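Local coordinates for protein Trypsin/factor XIIA inhibitor (PDB 1BEA) that inhibits mammalian trypsin and activated Hageman factor (factor XIIa), and belongs to the cereal trypsin/alpha-amylase inhibitor family, at residues R92-T97 against E101-L106. Residues are numbered along the deposited sequence; the frame is centred on the assembly and turned at random.
Sequences RGFAAT and EAECNL
Thr97 and Glu103 bring the two backbones nearest, with a CA to CA distance of 6.7 Å, where the chain folds back in the irregular segment 101-106. The buried surface is small, 136 Å², and Glu103 supplies about half of it. Its CB points toward 92-97, and the chain then bends at chi2, which swings the carboxylate round to the ring of Phe94. There OE2 of Glu103 lies 3.5 Å from CE1 of Phe94, at the ring edge and near the ring plane, while the carboxylate plane stands 88° to the ring. An acidic oxygen so placed faces the weakly positive rim of the ring rather than its pi cloud. Nearer the backbone, CG of Glu103 packs 3.2 Å from both OG1 and O of Thr97, a van der Waals contact of the stem with hydroxyl and carbonyl. That hydroxyl is directed elsewhere: OG1 of Thr97 donates to O of Phe94 at 3.2 Å, with a C=O...donor angle of 149°. Because chi1 of Thr97 is 89°, OG1 sits between the backbone N and carbonyl carbon and can reach back one turn; the same carbonyl also accepts from Thr97 N. The other carboxylate oxygen, OE1 of Glu103, is hydrogen-bonded to Tyr23 OH, and Tyr23 also meets Phe94 edge-to-face, tying the pair to helix 18-29. An alanine in place of Glu103 would probably leave the Tyr23 hydroxyl without this acceptor and uncover the CE1 edge of Phe94. Next along the chain, Cys104 is disulfide-bonded to Cys45 of helix 37-49. The contact thus belongs to the four-helix, disulfide-braced fold of the cereal trypsin/alpha-amylase inhibitors, packing loop segment 101-106 against Phe94 of helix 88-95 and Thr97, away from the reactive-site bond cleaved by target proteases.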
loop_
_atom_site.group_PDB
_atom_site.type_symbol
_atom_site.label_atom_id
_atom_site.label_comp_id
_atom_site.label_asym_id
_atom_site.label_seq_id
_atom_site.Cartn_x
_atom_site.Cartn_y
_atom_site.Cartn_z
ATOM N N ARG A 92 1.712 -8.937 3.388
ATOM C CA ARG A 92 1.853 -7.857 4.373
ATOM C C ARG A 92 3.314 -7.487 4.643
ATOM O O ARG A 92 3.717 -6.305 4.621
ATOM C CB ARG A 92 1.273 -8.302 5.700
ATOM C CG ARG A 92 -0.123 -7.861 5.976
ATOM C CD ARG A 92 -0.470 -8.161 7.421
ATOM N NE ARG A 92 -0.710 -6.960 8.219
ATOM C CZ ARG A 92 0.174 -6.390 9.022
ATOM N NH1 ARG A 92 1.384 -6.881 9.148
ATOM N NH2 ARG A 92 -0.168 -5.354 9.746
ATOM N N GLY A 93 4.101 -8.512 4.952
ATOM C CA GLY A 93 5.505 -8.290 5.215
ATOM C C GLY A 93 6.139 -7.488 4.099
ATOM O O GLY A 93 6.805 -6.496 4.332
ATOM N N PHE A 94 5.910 -7.884 2.859
ATOM C CA PHE A 94 6.527 -7.156 1.781
ATOM C C PHE A 94 5.940 -5.779 1.544
ATOM O O PHE A 94 6.658 -4.866 1.130
ATOM C CB PHE A 94 6.435 -7.943 0.492
ATOM C CG PHE A 94 6.923 -7.175 -0.698
ATOM C CD1 PHE A 94 8.262 -6.774 -0.769
ATOM C CD2 PHE A 94 6.042 -6.790 -1.717
ATOM C CE1 PHE A 94 8.712 -6.000 -1.827
ATOM C CE2 PHE A 94 6.481 -6.018 -2.780
ATOM C CZ PHE A 94 7.812 -5.621 -2.836
ATOM N N ALA A 95 4.639 -5.626 1.789
ATOM C CA ALA A 95 3.986 -4.330 1.565
ATOM C C ALA A 95 4.517 -3.269 2.513
ATOM O O ALA A 95 4.571 -2.094 2.175
ATOM C CB ALA A 95 2.474 -4.449 1.752
ATOM N N ALA A 96 4.901 -3.684 3.713
ATOM C CA ALA A 96 5.389 -2.726 4.683
ATOM C C ALA A 96 6.713 -2.052 4.283
ATOM O O ALA A 96 7.045 -0.998 4.816
ATOM C CB ALA A 96 5.503 -3.408 6.029
ATOM N N THR A 97 7.436 -2.618 3.306
ATOM C CA THR A 97 8.738 -2.081 2.856
ATOM C C THR A 97 8.658 -1.119 1.702
ATOM O O THR A 97 9.661 -0.588 1.238
ATOM C CB THR A 97 9.736 -3.203 2.396
ATOM O OG1 THR A 97 9.558 -3.467 1.001
ATOM C CG2 THR A 97 9.501 -4.483 3.156
ATOM N N GLU A 101 14.020 2.870 1.052
ATOM C CA GLU A 101 14.914 3.262 -0.045
ATOM C C GLU A 101 15.233 2.052 -0.915
ATOM O O GLU A 101 15.699 2.192 -2.051
ATOM C CB GLU A 101 16.196 3.897 0.495
ATOM C CG GLU A 101 16.822 3.172 1.661
ATOM C CD GLU A 101 18.329 3.453 1.779
ATOM O OE1 GLU A 101 18.921 3.981 0.801
ATOM O OE2 GLU A 101 18.921 3.149 2.852
ATOM N N ALA A 102 14.973 0.864 -0.368
ATOM C CA ALA A 102 15.162 -0.389 -1.113
ATOM C C ALA A 102 14.040 -0.380 -2.142
ATOM O O ALA A 102 14.210 -0.774 -3.296
ATOM C CB ALA A 102 14.991 -1.574 -0.191
ATOM N N GLU A 103 12.885 0.115 -1.720
ATOM C CA GLU A 103 11.766 0.167 -2.622
ATOM C C GLU A 103 11.523 1.558 -3.197
ATOM O O GLU A 103 12.295 2.012 -4.001
ATOM C CB GLU A 103 10.548 -0.394 -1.910
ATOM C CG GLU A 103 10.733 -1.859 -1.481
ATOM C CD GLU A 103 10.834 -2.811 -2.675
ATOM O OE1 GLU A 103 10.295 -2.489 -3.764
ATOM O OE2 GLU A 103 11.450 -3.890 -2.527
ATOM N N CYS A 104 10.471 2.259 -2.791
ATOM C CA CYS A 104 10.184 3.565 -3.403
ATOM C C CYS A 104 11.010 4.722 -2.897
ATOM O O CYS A 104 11.089 5.761 -3.542
ATOM C CB CYS A 104 8.695 3.921 -3.229
ATOM S SG CYS A 104 7.520 2.865 -4.144
ATOM N N ASN A 105 11.619 4.544 -1.736
ATOM C CA ASN A 105 12.422 5.586 -1.096
ATOM C C ASN A 105 11.700 6.919 -0.981
ATOM O O ASN A 105 12.125 7.941 -1.538
ATOM C CB ASN A 105 13.734 5.809 -1.814
ATOM C CG ASN A 105 14.722 6.501 -0.932
ATOM O OD1 ASN A 105 15.737 6.987 -1.389
ATOM N ND2 ASN A 105 14.426 6.547 0.363
ATOM N N LEU A 106 10.615 6.904 -0.220
ATOM C CA LEU A 106 9.831 8.114 -0.038
ATOM C C LEU A 106 9.751 8.507 1.431
ATOM O O LEU A 106 9.519 7.664 2.302
ATOM C CB LEU A 106 8.421 7.904 -0.575
ATOM C CG LEU A 106 8.333 7.892 -2.092
ATOM C CD1 LEU A 106 7.101 7.123 -2.529
ATOM C CD2 LEU A 106 8.320 9.331 -2.576
#